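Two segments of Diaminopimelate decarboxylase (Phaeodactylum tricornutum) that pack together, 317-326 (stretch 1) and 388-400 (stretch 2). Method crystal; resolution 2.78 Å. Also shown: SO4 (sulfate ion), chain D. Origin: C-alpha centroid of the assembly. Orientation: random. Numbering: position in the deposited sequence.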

# COMPACT_ATOMS: atom_id res chain seq x y z
N THR A 317 -0.30 -0.07 7.53
CA THR A 317 -0.40 -1.53 7.46
C THR A 317 -1.84 -2.01 7.45
O THR A 317 -2.11 -3.13 6.99
CB THR A 317 0.34 -2.16 8.64
OG1 THR A 317 0.01 -1.45 9.84
CG2 THR A 317 1.84 -2.13 8.42
N ASP A 318 -2.77 -1.20 7.94
CA ASP A 318 -4.17 -1.60 8.06
C ASP A 318 -5.13 -0.69 7.31
O ASP A 318 -6.11 -1.18 6.75
CB ASP A 318 -4.55 -1.66 9.54
CG ASP A 318 -3.47 -2.29 10.39
OD1 ASP A 318 -3.32 -3.53 10.34
OD2 ASP A 318 -2.75 -1.54 11.08
N VAL A 319 -4.88 0.62 7.30
CA VAL A 319 -5.68 1.56 6.53
C VAL A 319 -4.71 2.47 5.78
O VAL A 319 -4.05 3.32 6.39
CB VAL A 319 -6.63 2.38 7.41
CG1 VAL A 319 -7.44 3.34 6.57
CG2 VAL A 319 -7.56 1.46 8.20
N LEU A 320 -4.63 2.29 4.46
CA LEU A 320 -3.70 3.03 3.62
C LEU A 320 -4.32 4.26 2.97
O LEU A 320 -3.58 5.16 2.55
CB LEU A 320 -3.13 2.11 2.54
CG LEU A 320 -2.18 2.70 1.49
CD1 LEU A 320 -0.84 3.06 2.10
CD2 LEU A 320 -2.01 1.75 0.32
N ARG A 321 -5.65 4.33 2.89
CA ARG A 321 -6.30 5.43 2.18
C ARG A 321 -5.90 6.81 2.69
O ARG A 321 -5.82 7.74 1.86
CB ARG A 321 -7.82 5.23 2.24
CG ARG A 321 -8.29 3.93 1.60
CD ARG A 321 -9.77 3.94 1.24
NE ARG A 321 -10.48 5.09 1.80
CZ ARG A 321 -11.04 6.05 1.08
NH1 ARG A 321 -10.99 6.02 -0.24
NH2 ARG A 321 -11.66 7.06 1.69
N PRO A 322 -5.65 7.05 3.99
CA PRO A 322 -5.12 8.36 4.38
C PRO A 322 -3.78 8.69 3.74
O PRO A 322 -3.59 9.82 3.28
CB PRO A 322 -5.01 8.25 5.91
CG PRO A 322 -6.04 7.27 6.28
CD PRO A 322 -6.07 6.27 5.16
N SER A 323 -2.85 7.74 3.71
CA SER A 323 -1.55 8.00 3.10
C SER A 323 -1.63 8.06 1.58
O SER A 323 -0.90 8.82 0.95
CB SER A 323 -0.53 6.93 3.51
OG SER A 323 -0.30 6.95 4.91
N LEU A 324 -2.52 7.26 0.97
CA LEU A 324 -2.51 7.12 -0.48
C LEU A 324 -3.27 8.25 -1.17
O LEU A 324 -2.87 8.70 -2.25
CB LEU A 324 -3.09 5.77 -0.88
CG LEU A 324 -2.95 5.38 -2.35
CD1 LEU A 324 -1.51 5.53 -2.82
CD2 LEU A 324 -3.44 3.96 -2.56
N TYR A 325 -4.37 8.71 -0.58
CA TYR A 325 -5.20 9.73 -1.19
C TYR A 325 -5.35 11.00 -0.36
O TYR A 325 -5.81 12.01 -0.90
CB TYR A 325 -6.60 9.18 -1.49
CG TYR A 325 -6.62 7.83 -2.16
CD1 TYR A 325 -6.01 7.63 -3.39
CD2 TYR A 325 -7.25 6.74 -1.57
CE1 TYR A 325 -6.02 6.40 -4.01
CE2 TYR A 325 -7.28 5.50 -2.18
CZ TYR A 325 -6.66 5.34 -3.40
OH TYR A 325 -6.67 4.11 -4.02
N GLY A 326 -4.99 10.98 0.92
CA GLY A 326 -5.36 12.07 1.80
C GLY A 326 -6.81 12.00 2.22
O GLY A 326 -7.43 13.04 2.45
N VAL A 388 -11.39 4.41 16.99
CA VAL A 388 -12.17 3.69 15.99
C VAL A 388 -12.21 4.53 14.72
O VAL A 388 -12.73 5.65 14.72
CB VAL A 388 -13.59 3.39 16.49
CG1 VAL A 388 -14.44 2.82 15.36
CG2 VAL A 388 -13.55 2.43 17.67
N MET A 389 -11.66 3.99 13.64
CA MET A 389 -11.71 4.62 12.32
C MET A 389 -12.83 3.96 11.52
O MET A 389 -12.70 2.81 11.11
CB MET A 389 -10.37 4.49 11.60
CG MET A 389 -9.50 5.73 11.68
SD MET A 389 -7.93 5.56 10.79
CE MET A 389 -8.18 6.71 9.44
N ASP A 390 -13.92 4.70 11.32
CA ASP A 390 -15.07 4.17 10.61
C ASP A 390 -14.91 4.35 9.10
O ASP A 390 -13.97 5.00 8.63
CB ASP A 390 -16.35 4.86 11.10
CG ASP A 390 -16.86 4.28 12.41
OD1 ASP A 390 -16.89 3.04 12.53
OD2 ASP A 390 -17.22 5.07 13.31
N GLY A 391 -15.83 3.76 8.36
CA GLY A 391 -15.75 3.77 6.90
C GLY A 391 -14.54 3.04 6.36
O GLY A 391 -14.06 3.36 5.27
N SER A 392 -14.04 2.05 7.10
CA SER A 392 -12.81 1.35 6.75
C SER A 392 -13.09 -0.08 6.29
O SER A 392 -12.24 -0.96 6.44
CB SER A 392 -11.84 1.35 7.93
OG SER A 392 -11.53 2.67 8.32
N GLY A 393 -14.27 -0.33 5.73
CA GLY A 393 -14.63 -1.63 5.22
C GLY A 393 -14.38 -1.84 3.75
O GLY A 393 -14.60 -2.94 3.23
N ALA A 394 -13.94 -0.80 3.04
CA ALA A 394 -13.68 -0.87 1.61
C ALA A 394 -12.26 -0.40 1.33
O ALA A 394 -11.87 0.70 1.75
CB ALA A 394 -14.69 -0.01 0.83
N TYR A 395 -11.50 -1.23 0.63
CA TYR A 395 -10.13 -0.90 0.21
C TYR A 395 -9.24 -0.57 1.41
O TYR A 395 -8.41 0.34 1.36
CB TYR A 395 -10.14 0.24 -0.80
CG TYR A 395 -11.02 -0.04 -2.00
CD1 TYR A 395 -10.63 -0.96 -2.96
CD2 TYR A 395 -12.24 0.59 -2.15
CE1 TYR A 395 -11.43 -1.23 -4.05
CE2 TYR A 395 -13.05 0.33 -3.23
CZ TYR A 395 -12.64 -0.58 -4.19
OH TYR A 395 -13.44 -0.85 -5.27
N CYS A 396 -9.42 -1.32 2.50
CA CYS A 396 -8.53 -1.22 3.66
C CYS A 396 -7.91 -2.58 3.95
O CYS A 396 -6.72 -2.76 3.71
CB CYS A 396 -9.29 -0.67 4.87
SG CYS A 396 -9.90 1.02 4.64
N SER A 397 -8.68 -3.54 4.47
CA SER A 397 -8.16 -4.89 4.61
C SER A 397 -7.76 -5.47 3.26
O SER A 397 -6.75 -6.17 3.14
CB SER A 397 -9.21 -5.79 5.28
OG SER A 397 -8.75 -7.12 5.37
N GLY A 398 -8.54 -5.18 2.21
CA GLY A 398 -8.23 -5.68 0.89
C GLY A 398 -7.19 -4.90 0.12
O GLY A 398 -6.82 -5.32 -0.98
N MET A 399 -6.71 -3.78 0.65
CA MET A 399 -5.69 -2.99 -0.03
C MET A 399 -4.91 -2.14 0.97
O MET A 399 -5.23 -0.97 1.19
CB MET A 399 -6.32 -2.11 -1.11
CG MET A 399 -5.37 -1.12 -1.77
SD MET A 399 -6.21 0.29 -2.50
CE MET A 399 -5.87 1.55 -1.27
N SER A 400 -3.90 -2.74 1.59
CA SER A 400 -3.06 -2.04 2.55
C SER A 400 -1.65 -2.59 2.44
O SER A 400 -1.40 -3.56 1.73
CB SER A 400 -3.59 -2.20 3.98
OG SER A 400 -3.58 -3.56 4.39
S SO4 D . -16.33 1.29 -6.31
O1 SO4 D . -16.14 2.50 -5.51
O2 SO4 D . -17.75 1.10 -6.58
O3 SO4 D . -15.82 0.13 -5.57
O4 SO4 D . -15.59 1.42 -7.56

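The two stretches, separated by at least 67 residues in sequence wherever they touch, bury 548 Å² between them. Stretch 1 runs as a loop into a short helix around residues 321-324; stretch 2 leaves a strand at 388-390 and continues as loop and turn. The backbones come closest at two points, with CA of Val319 4.9 Å from CA of Cys396 and CA of Leu320 5.2 Å from CA of Ser400. The closest backbone approach is therefore loop against loop, and the residues Met399, Ser400 and Val319 account for 200 of the 548 Å².

Met399 contributes the largest area, 71 Å². Its CA-to-CB bond points sideways, but an extended chain with chi1 and chi2 both t carries the end nearer to stretch 1, where the methyl CE packs against Leu320, Arg321, Leu324 and Tyr325. CE lies 3.7 Å from Leu324 CD2, 4.2 Å from Leu320 CD2 and 4.4 Å from Arg321 CG. It also approaches Tyr325 obliquely, 4.3 Å from CE2 of the ring and 3.8 Å from its OH. Leu320 and Leu324 are four residues, about one turn, apart, and Tyr325 is next to Leu324; all three reach the same methyl. The turn is held by the backbone hydrogen bonds from Leu324 N to Leu320 O (2.8 Å) and from Tyr325 N to Arg321 O (3.0 Å). The side-chain contacts with the leucines are apolar, the methyl resting against both; Leu320 CB also lies 4.0 Å from the carbonyl Met399 O.

Ser400, covering 67 Å², supplies the single hydrogen bond between the stretches. Its CA-to-CB bond points toward stretch 1, and with chi1 in p the hydroxyl OG donates to the main-chain Thr317 O at 3.0 Å. Because the acceptor is a carbonyl, this link does not depend on the Thr317 side chain, whose CA-to-CB bond points away. Beside this bond the main chain of Ser400 packs against Leu320, with CA 4.2 Å from Leu320 CB.

Val319 gives up 62 Å² although its CA-to-CB bond points away from stretch 2. Its CG1 still reaches Cys396 SG at 3.9 Å, a van der Waals contact with a polarisable sulfur, and lies 4.5 Å from Met389 CE. That same Met389 methyl, CE, meets Pro322 CG at 3.9 Å, so the strand residue extends the apolar surface to Pro322. Close by, Asp318 O and Cys396 O stand 3.5 Å apart; both are acceptors and form no hydrogen bond.

Arg321, with 60 Å² covered, packs through its aliphatic portion: CG lies 3.6 Å from Tyr395 O, and CD is 3.9 Å from Ala394 O and 4.2 Å from Tyr395 CB. Its NE is satisfied by a hydrogen bond elsewhere in the structure. The CA-to-CB bond of Tyr395 points toward stretch 1 but the end of the side chain leads away, where Tyr395 OH donates a 2.6 Å hydrogen bond to O3 of the sulfate ion, probably acquired from the crystallisation liquor.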